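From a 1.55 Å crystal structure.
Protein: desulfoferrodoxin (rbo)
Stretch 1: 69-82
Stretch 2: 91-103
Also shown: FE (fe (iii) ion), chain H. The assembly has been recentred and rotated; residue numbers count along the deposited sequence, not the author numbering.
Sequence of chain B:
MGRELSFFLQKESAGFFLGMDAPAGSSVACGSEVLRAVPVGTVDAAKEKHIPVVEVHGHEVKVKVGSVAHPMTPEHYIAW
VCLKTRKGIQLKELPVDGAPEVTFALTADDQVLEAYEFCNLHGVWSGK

Stretch 1 69-82: AHPMTPEHYIAWVC
Stretch 2 (91-103) LKELPVDGAPEVT

How are the two strands joined? The strand through Trp-80, Val-81 and Cys-82 runs antiparallel to the one through Leu-91, Lys-92 and Glu-93, at 162°, with Trp-80 facing Glu-93 and Cys-82 facing Leu-91 (CA to CA 4.0 and 4.2 Å). Val-81 and Lys-92 form the hydrogen-bonded pair between them: Val-81 N donates to Lys-92 O and Lys-92 N to Val-81 O, both 3.0 Å. Leu-94 N extends the ladder to Ala-79 O at 2.9 Å.

What satisfies the carbonyls where the ladder ends? One water donates to both Ile-78 O and Leu-94 O, 2.7 Å each, bridging backbones no longer directly bonded.

How does the loop hold Met-72? A type I turn, Pro-95 to Gly-98, is closed by Gly-98 N to Pro-95 O (3.1 Å). Met-72, rotamer mmm, reaches in, its CE 3.4 Å from Pro-95 O and its CG 3.8 Å from Pro-100 CB. Its SD accepts a weak bond from Ile-78 N (3.4 Å). Met-72 O and Val-96 O, both acceptors, merely approach to 3.1 Å.

What occupies the polar side chains? His-70 (chi1 t) gives ND1 to Pro-71 O at 2.6 Å, leaving NE2 to bind iron at 2.4 Å; His-76 NE2 binds FE at 2.1 Å. Extended Lys-92 (mttt) sends NZ to Thr-103 O, 2.9 Å.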

# COMPACT_ATOMS: atom_id res chain seq x y z
N ALA B 69 12.00 -3.66 -22.19
CA ALA B 69 10.60 -3.98 -21.85
C ALA B 69 10.21 -5.47 -21.70
O ALA B 69 10.42 -6.30 -22.59
CB ALA B 69 9.64 -3.27 -22.82
N HIS B 70 9.55 -5.76 -20.58
CA HIS B 70 8.89 -7.03 -20.31
C HIS B 70 7.59 -7.14 -21.08
O HIS B 70 6.91 -6.14 -21.30
CB HIS B 70 8.56 -7.11 -18.81
CG HIS B 70 8.04 -8.45 -18.36
ND1 HIS B 70 6.77 -8.90 -18.63
CD2 HIS B 70 8.65 -9.44 -17.66
CE1 HIS B 70 6.61 -10.10 -18.11
NE2 HIS B 70 7.73 -10.44 -17.50
N PRO B 71 7.22 -8.36 -21.46
CA PRO B 71 5.91 -8.66 -22.04
C PRO B 71 4.71 -8.13 -21.23
O PRO B 71 4.68 -8.21 -20.03
CB PRO B 71 5.88 -10.18 -22.06
CG PRO B 71 7.27 -10.56 -22.23
CD PRO B 71 8.07 -9.57 -21.44
N MET B 72 3.75 -7.59 -21.96
CA MET B 72 2.46 -7.26 -21.42
C MET B 72 1.37 -7.91 -22.31
O MET B 72 0.76 -7.24 -23.19
CB MET B 72 2.31 -5.74 -21.35
CG MET B 72 3.29 -5.06 -20.41
SD MET B 72 2.96 -5.42 -18.70
CE MET B 72 1.52 -4.54 -18.43
N THR B 73 1.19 -9.22 -22.11
CA THR B 73 0.17 -10.04 -22.78
C THR B 73 -0.70 -10.75 -21.76
O THR B 73 -0.30 -10.90 -20.62
CB THR B 73 0.84 -11.13 -23.65
OG1 THR B 73 1.39 -12.16 -22.81
CG2 THR B 73 2.02 -10.58 -24.43
N PRO B 74 -1.86 -11.27 -22.17
CA PRO B 74 -2.74 -11.94 -21.19
C PRO B 74 -2.11 -13.15 -20.48
O PRO B 74 -2.47 -13.45 -19.35
CB PRO B 74 -3.95 -12.37 -22.04
CG PRO B 74 -3.89 -11.50 -23.26
CD PRO B 74 -2.42 -11.31 -23.53
N GLU B 75 -1.16 -13.82 -21.13
CA GLU B 75 -0.56 -15.05 -20.57
C GLU B 75 0.70 -14.75 -19.74
O GLU B 75 1.08 -15.53 -18.85
CB GLU B 75 -0.23 -16.04 -21.69
CG GLU B 75 -1.38 -16.32 -22.68
CD GLU B 75 -1.53 -15.26 -23.77
OE1 GLU B 75 -0.58 -15.03 -24.56
OE2 GLU B 75 -2.61 -14.64 -23.87
N HIS B 76 1.33 -13.63 -20.05
CA HIS B 76 2.57 -13.19 -19.44
C HIS B 76 2.63 -11.66 -19.34
O HIS B 76 2.75 -10.96 -20.35
CB HIS B 76 3.73 -13.70 -20.27
CG HIS B 76 5.05 -13.59 -19.60
ND1 HIS B 76 6.23 -13.65 -20.29
CD2 HIS B 76 5.38 -13.42 -18.29
CE1 HIS B 76 7.24 -13.54 -19.44
NE2 HIS B 76 6.75 -13.39 -18.22
N TYR B 77 2.52 -11.16 -18.12
CA TYR B 77 2.37 -9.71 -17.89
C TYR B 77 2.94 -9.27 -16.54
O TYR B 77 3.07 -10.09 -15.61
CB TYR B 77 0.89 -9.34 -17.97
CG TYR B 77 0.01 -10.11 -17.03
CD1 TYR B 77 -0.24 -9.62 -15.76
CD2 TYR B 77 -0.56 -11.33 -17.38
CE1 TYR B 77 -1.04 -10.34 -14.85
CE2 TYR B 77 -1.36 -12.06 -16.47
CZ TYR B 77 -1.59 -11.54 -15.21
OH TYR B 77 -2.38 -12.20 -14.28
N ILE B 78 3.24 -7.98 -16.42
CA ILE B 78 3.51 -7.36 -15.11
C ILE B 78 2.19 -6.91 -14.50
O ILE B 78 1.47 -6.08 -15.06
CB ILE B 78 4.46 -6.15 -15.23
CG1 ILE B 78 5.76 -6.52 -15.97
CG2 ILE B 78 4.75 -5.60 -13.85
CD1 ILE B 78 6.41 -7.80 -15.45
N ALA B 79 1.89 -7.44 -13.33
CA ALA B 79 0.60 -7.23 -12.68
C ALA B 79 0.53 -5.91 -11.96
O ALA B 79 -0.47 -5.20 -12.05
CB ALA B 79 0.37 -8.31 -11.71
N TRP B 80 1.60 -5.57 -11.26
CA TRP B 80 1.61 -4.38 -10.41
C TRP B 80 3.05 -3.98 -10.09
O TRP B 80 3.99 -4.79 -10.25
CB TRP B 80 0.74 -4.57 -9.14
CG TRP B 80 1.03 -5.82 -8.28
CD1 TRP B 80 0.27 -6.95 -8.21
CD2 TRP B 80 2.14 -6.03 -7.38
NE1 TRP B 80 0.83 -7.86 -7.34
CE2 TRP B 80 1.98 -7.33 -6.82
CE3 TRP B 80 3.27 -5.27 -7.02
CZ2 TRP B 80 2.90 -7.87 -5.93
CZ3 TRP B 80 4.18 -5.81 -6.13
CH2 TRP B 80 3.98 -7.08 -5.57
N VAL B 81 3.20 -2.75 -9.63
CA VAL B 81 4.45 -2.21 -9.14
C VAL B 81 4.13 -1.57 -7.79
O VAL B 81 3.10 -0.88 -7.65
CB VAL B 81 5.04 -1.12 -10.10
CG1 VAL B 81 6.22 -0.41 -9.47
CG2 VAL B 81 5.40 -1.77 -11.45
N CYS B 82 4.98 -1.83 -6.83
CA CYS B 82 4.89 -1.27 -5.47
C CYS B 82 6.13 -0.38 -5.25
O CYS B 82 7.23 -0.75 -5.62
CB CYS B 82 4.82 -2.40 -4.46
SG CYS B 82 4.90 -1.90 -2.74
N LEU B 91 1.03 1.28 -4.29
CA LEU B 91 0.94 0.18 -5.19
C LEU B 91 -0.05 0.52 -6.27
O LEU B 91 -1.12 1.06 -6.00
CB LEU B 91 0.64 -1.12 -4.46
CG LEU B 91 0.67 -2.44 -5.26
CD1 LEU B 91 0.98 -3.63 -4.36
CD2 LEU B 91 -0.63 -2.57 -5.94
N LYS B 92 0.35 0.29 -7.52
CA LYS B 92 -0.55 0.44 -8.65
C LYS B 92 -0.51 -0.79 -9.51
O LYS B 92 0.57 -1.29 -9.88
CB LYS B 92 -0.10 1.66 -9.53
CG LYS B 92 -0.31 3.02 -8.88
CD LYS B 92 0.06 4.20 -9.77
CE LYS B 92 -0.56 5.50 -9.33
NZ LYS B 92 -0.32 6.57 -10.23
N GLU B 93 -1.68 -1.29 -9.87
CA GLU B 93 -1.78 -2.36 -10.85
C GLU B 93 -1.55 -1.77 -12.24
O GLU B 93 -1.89 -0.62 -12.50
CB GLU B 93 -3.13 -3.04 -10.75
CG GLU B 93 -3.29 -3.72 -9.41
CD GLU B 93 -4.65 -4.39 -9.15
OE1 GLU B 93 -5.62 -4.05 -9.85
OE2 GLU B 93 -4.74 -5.22 -8.20
N LEU B 94 -0.96 -2.53 -13.13
CA LEU B 94 -0.72 -2.10 -14.51
C LEU B 94 -1.80 -2.64 -15.50
O LEU B 94 -2.12 -3.82 -15.45
CB LEU B 94 0.64 -2.67 -14.95
CG LEU B 94 1.82 -1.72 -14.69
CD1 LEU B 94 2.16 -1.56 -13.23
CD2 LEU B 94 3.04 -2.23 -15.41
N PRO B 95 -2.39 -1.79 -16.36
CA PRO B 95 -3.29 -2.28 -17.42
C PRO B 95 -2.53 -3.28 -18.28
O PRO B 95 -1.42 -2.95 -18.74
CB PRO B 95 -3.63 -1.01 -18.20
CG PRO B 95 -3.50 0.06 -17.17
CD PRO B 95 -2.30 -0.33 -16.38
N VAL B 96 -3.10 -4.47 -18.46
CA VAL B 96 -2.40 -5.59 -19.13
C VAL B 96 -2.08 -5.27 -20.60
O VAL B 96 -1.10 -5.80 -21.16
CB VAL B 96 -3.20 -6.91 -19.04
CG1 VAL B 96 -4.41 -6.89 -19.99
CG2 VAL B 96 -2.29 -8.10 -19.36
N ASP B 97 -2.89 -4.39 -21.20
CA ASP B 97 -2.67 -4.00 -22.60
C ASP B 97 -1.92 -2.66 -22.80
O ASP B 97 -1.88 -2.11 -23.91
CB ASP B 97 -4.00 -4.02 -23.35
CG ASP B 97 -5.05 -3.15 -22.71
OD1 ASP B 97 -4.93 -2.80 -21.51
OD2 ASP B 97 -6.06 -2.75 -23.36
N GLY B 98 -1.28 -2.17 -21.75
CA GLY B 98 -0.46 -0.99 -21.82
C GLY B 98 1.00 -1.39 -21.77
O GLY B 98 1.37 -2.56 -21.98
N ALA B 99 1.85 -0.42 -21.44
CA ALA B 99 3.27 -0.69 -21.38
C ALA B 99 3.64 -1.21 -19.99
O ALA B 99 2.88 -1.02 -19.02
CB ALA B 99 4.00 0.58 -21.66
N PRO B 100 4.80 -1.83 -19.87
CA PRO B 100 5.27 -2.31 -18.57
C PRO B 100 5.89 -1.18 -17.80
O PRO B 100 7.07 -1.21 -17.52
CB PRO B 100 6.32 -3.38 -18.96
CG PRO B 100 6.89 -2.83 -20.23
CD PRO B 100 5.76 -2.14 -20.95
N GLU B 101 5.12 -0.12 -17.54
CA GLU B 101 5.60 1.02 -16.77
C GLU B 101 4.45 1.72 -16.07
O GLU B 101 3.32 1.66 -16.52
CB GLU B 101 6.29 2.04 -17.70
CG GLU B 101 5.36 2.61 -18.71
CD GLU B 101 5.91 3.88 -19.35
OE1 GLU B 101 6.86 3.78 -20.10
OE2 GLU B 101 5.35 4.98 -19.09
N VAL B 102 4.77 2.40 -15.00
CA VAL B 102 3.78 3.20 -14.26
C VAL B 102 4.49 4.31 -13.50
O VAL B 102 5.65 4.19 -13.21
CB VAL B 102 2.95 2.28 -13.32
CG1 VAL B 102 3.78 1.88 -12.10
CG2 VAL B 102 1.58 2.90 -13.00
N THR B 103 3.80 5.39 -13.22
CA THR B 103 4.38 6.49 -12.53
C THR B 103 3.62 6.72 -11.21
O THR B 103 2.40 6.53 -11.13
CB THR B 103 4.23 7.71 -13.37
OG1 THR B 103 4.93 7.47 -14.61
CG2 THR B 103 4.92 8.97 -12.70
FE FE H . 7.77 -12.61 -16.54
O HOH W 1 -0.96 -6.12 -16.22